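Local coordinates for glutathione S-transferase, N-terminal domain protein (Pseudomonas putida, PDB 4NAX), which is a glutathione transferase of the GST superfamily that binds glutathione disulfide, one molecule per subunit, at the interface of chains A and B. Numbering follows the deposited sequence. Chains: chain A/B, Glutathione S-transferase, N-terminal domain protein.

The interface of chains A and B. Residues chain A 129, 132, 136, 149, 152-153; chain B 132, 135-136, 149, 153.
Helices 109-137 and 148-168 of chain A meet their counterparts in chain B about a two-fold axis, forming part of what is probably the GST dimer interface of the all-helical C-terminal domains. On the axis the two prolines cross obliquely, A:Pro149 CG lying 3.6 Å from B:Pro149 CG. Further along the axis come twin tyrosine-glutamine bonds, made tip to tip. The phenol OH of A:Tyr153 donates to the amide oxygen OE1 of B:Gln132 at 2.7 Å, ring and amide planes 65° apart, and approaches from above the carbonyl plane; B:Tyr153 OH and A:Gln132 OE1 repeat this at 2.7 Å. Each glutamine bends at chi2, turning its amide toward the partner. A second donor, A:Arg152 NH2, grips B:Gln132 OE1 at 3.1 Å, the oxygen lying in the guanidinium plane. With CG anti to the backbone N (chi1 169°) and an extended chain, A:Arg152 reaches across and lays its guanidinium flat on the B:Phe135 ring, planes 5° apart and NH1 3.5 Å from the ring centroid, a cation-pi stack. Behind it, the opposite face of the A:Tyr153 ring from A:Gln132 CB is covered by A:Arg152 CG. An alanine in place of A:Arg152 would probably weaken the dimer, losing both the stack on B:Phe135 and the second grip on B:Gln132 OE1. Together the proline contact, paired bonds and stacked arginine probably hold the subunits in register.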
# COMPACT_ATOMS: atom_id res chain seq x y z
N MET A 129 2.49 -4.33 9.18
CA MET A 129 3.21 -5.20 10.11
C MET A 129 3.59 -4.49 11.39
O MET A 129 3.42 -5.05 12.48
CB MET A 129 4.39 -5.85 9.42
CG MET A 129 3.96 -6.71 8.23
SD MET A 129 2.90 -8.11 8.72
CE MET A 129 1.35 -7.59 8.13
N GLN A 132 0.66 -4.35 13.63
CA GLN A 132 0.36 -5.56 14.38
C GLN A 132 1.25 -5.71 15.60
O GLN A 132 0.81 -6.24 16.62
CB GLN A 132 0.43 -6.82 13.52
CG GLN A 132 -0.41 -6.81 12.24
CD GLN A 132 -1.73 -6.12 12.42
OE1 GLN A 132 -2.57 -6.55 13.21
NE2 GLN A 132 -1.93 -5.05 11.68
N PHE A 136 -0.09 -6.32 19.46
CA PHE A 136 0.37 -7.42 20.30
C PHE A 136 1.38 -7.06 21.39
O PHE A 136 1.74 -7.91 22.21
CB PHE A 136 0.89 -8.58 19.43
CG PHE A 136 -0.22 -9.31 18.72
CD1 PHE A 136 -1.11 -10.11 19.44
CD2 PHE A 136 -0.39 -9.19 17.35
CE1 PHE A 136 -2.13 -10.76 18.81
CE2 PHE A 136 -1.42 -9.86 16.71
CZ PHE A 136 -2.29 -10.65 17.43
N PRO A 149 1.59 -15.22 18.06
CA PRO A 149 1.21 -14.11 17.17
C PRO A 149 2.14 -12.89 17.30
O PRO A 149 2.62 -12.36 16.30
CB PRO A 149 -0.24 -13.81 17.60
CG PRO A 149 -0.71 -15.11 18.15
CD PRO A 149 0.46 -15.66 18.89
N ARG A 152 5.41 -13.56 15.60
CA ARG A 152 5.27 -13.51 14.14
C ARG A 152 5.46 -12.08 13.63
O ARG A 152 6.22 -11.83 12.70
CB ARG A 152 3.89 -14.04 13.72
CG ARG A 152 3.49 -13.83 12.27
CD ARG A 152 2.16 -14.50 11.95
NE ARG A 152 1.65 -14.22 10.61
CZ ARG A 152 2.05 -14.81 9.48
NH1 ARG A 152 3.00 -15.75 9.48
NH2 ARG A 152 1.49 -14.46 8.32
N TYR A 153 4.76 -11.13 14.24
CA TYR A 153 4.78 -9.75 13.78
C TYR A 153 6.06 -9.00 14.19
O TYR A 153 6.59 -8.18 13.42
CB TYR A 153 3.47 -9.01 14.16
CG TYR A 153 2.31 -9.73 13.50
CD1 TYR A 153 2.19 -9.76 12.13
CD2 TYR A 153 1.40 -10.44 14.24
CE1 TYR A 153 1.20 -10.48 11.50
CE2 TYR A 153 0.40 -11.18 13.62
CZ TYR A 153 0.31 -11.20 12.26
OH TYR A 153 -0.67 -11.97 11.68
N GLN B 132 -3.31 -12.70 6.35
CA GLN B 132 -3.34 -13.19 7.73
C GLN B 132 -4.46 -14.21 7.98
O GLN B 132 -4.28 -15.12 8.78
CB GLN B 132 -3.46 -12.06 8.74
CG GLN B 132 -2.44 -10.95 8.61
CD GLN B 132 -1.05 -11.43 8.28
OE1 GLN B 132 -0.43 -12.18 9.03
NE2 GLN B 132 -0.55 -11.00 7.14
N PHE B 135 -2.99 -17.37 7.06
CA PHE B 135 -2.11 -17.94 8.06
C PHE B 135 -2.90 -18.63 9.18
O PHE B 135 -2.54 -19.73 9.62
CB PHE B 135 -1.17 -16.89 8.68
CG PHE B 135 -0.23 -17.49 9.68
CD1 PHE B 135 0.75 -18.38 9.27
CD2 PHE B 135 -0.37 -17.22 11.03
CE1 PHE B 135 1.59 -18.98 10.20
CE2 PHE B 135 0.46 -17.83 11.97
CZ PHE B 135 1.44 -18.71 11.54
N PHE B 136 -3.94 -17.96 9.67
CA PHE B 136 -4.67 -18.41 10.86
C PHE B 136 -5.81 -19.38 10.58
O PHE B 136 -6.37 -19.93 11.53
CB PHE B 136 -5.16 -17.21 11.68
CG PHE B 136 -4.06 -16.48 12.38
CD1 PHE B 136 -3.40 -17.06 13.45
CD2 PHE B 136 -3.67 -15.22 11.96
CE1 PHE B 136 -2.39 -16.39 14.11
CE2 PHE B 136 -2.65 -14.56 12.60
CZ PHE B 136 -1.99 -15.14 13.67
N PRO B 149 -6.49 -13.99 17.56
CA PRO B 149 -5.81 -13.51 16.34
C PRO B 149 -6.57 -13.85 15.05
O PRO B 149 -6.83 -12.98 14.22
CB PRO B 149 -4.45 -14.22 16.41
CG PRO B 149 -4.23 -14.45 17.88
CD PRO B 149 -5.59 -14.81 18.40
N TYR B 153 -8.37 -10.98 12.27
CA TYR B 153 -8.10 -10.85 10.84
C TYR B 153 -9.31 -11.23 10.00
O TYR B 153 -9.54 -10.63 8.94
CB TYR B 153 -6.79 -11.57 10.44
CG TYR B 153 -5.65 -10.98 11.22
CD1 TYR B 153 -5.30 -9.66 11.04
CD2 TYR B 153 -4.97 -11.71 12.19
CE1 TYR B 153 -4.31 -9.07 11.80
CE2 TYR B 153 -3.99 -11.13 12.95
CZ TYR B 153 -3.66 -9.81 12.76
OH TYR B 153 -2.71 -9.22 13.57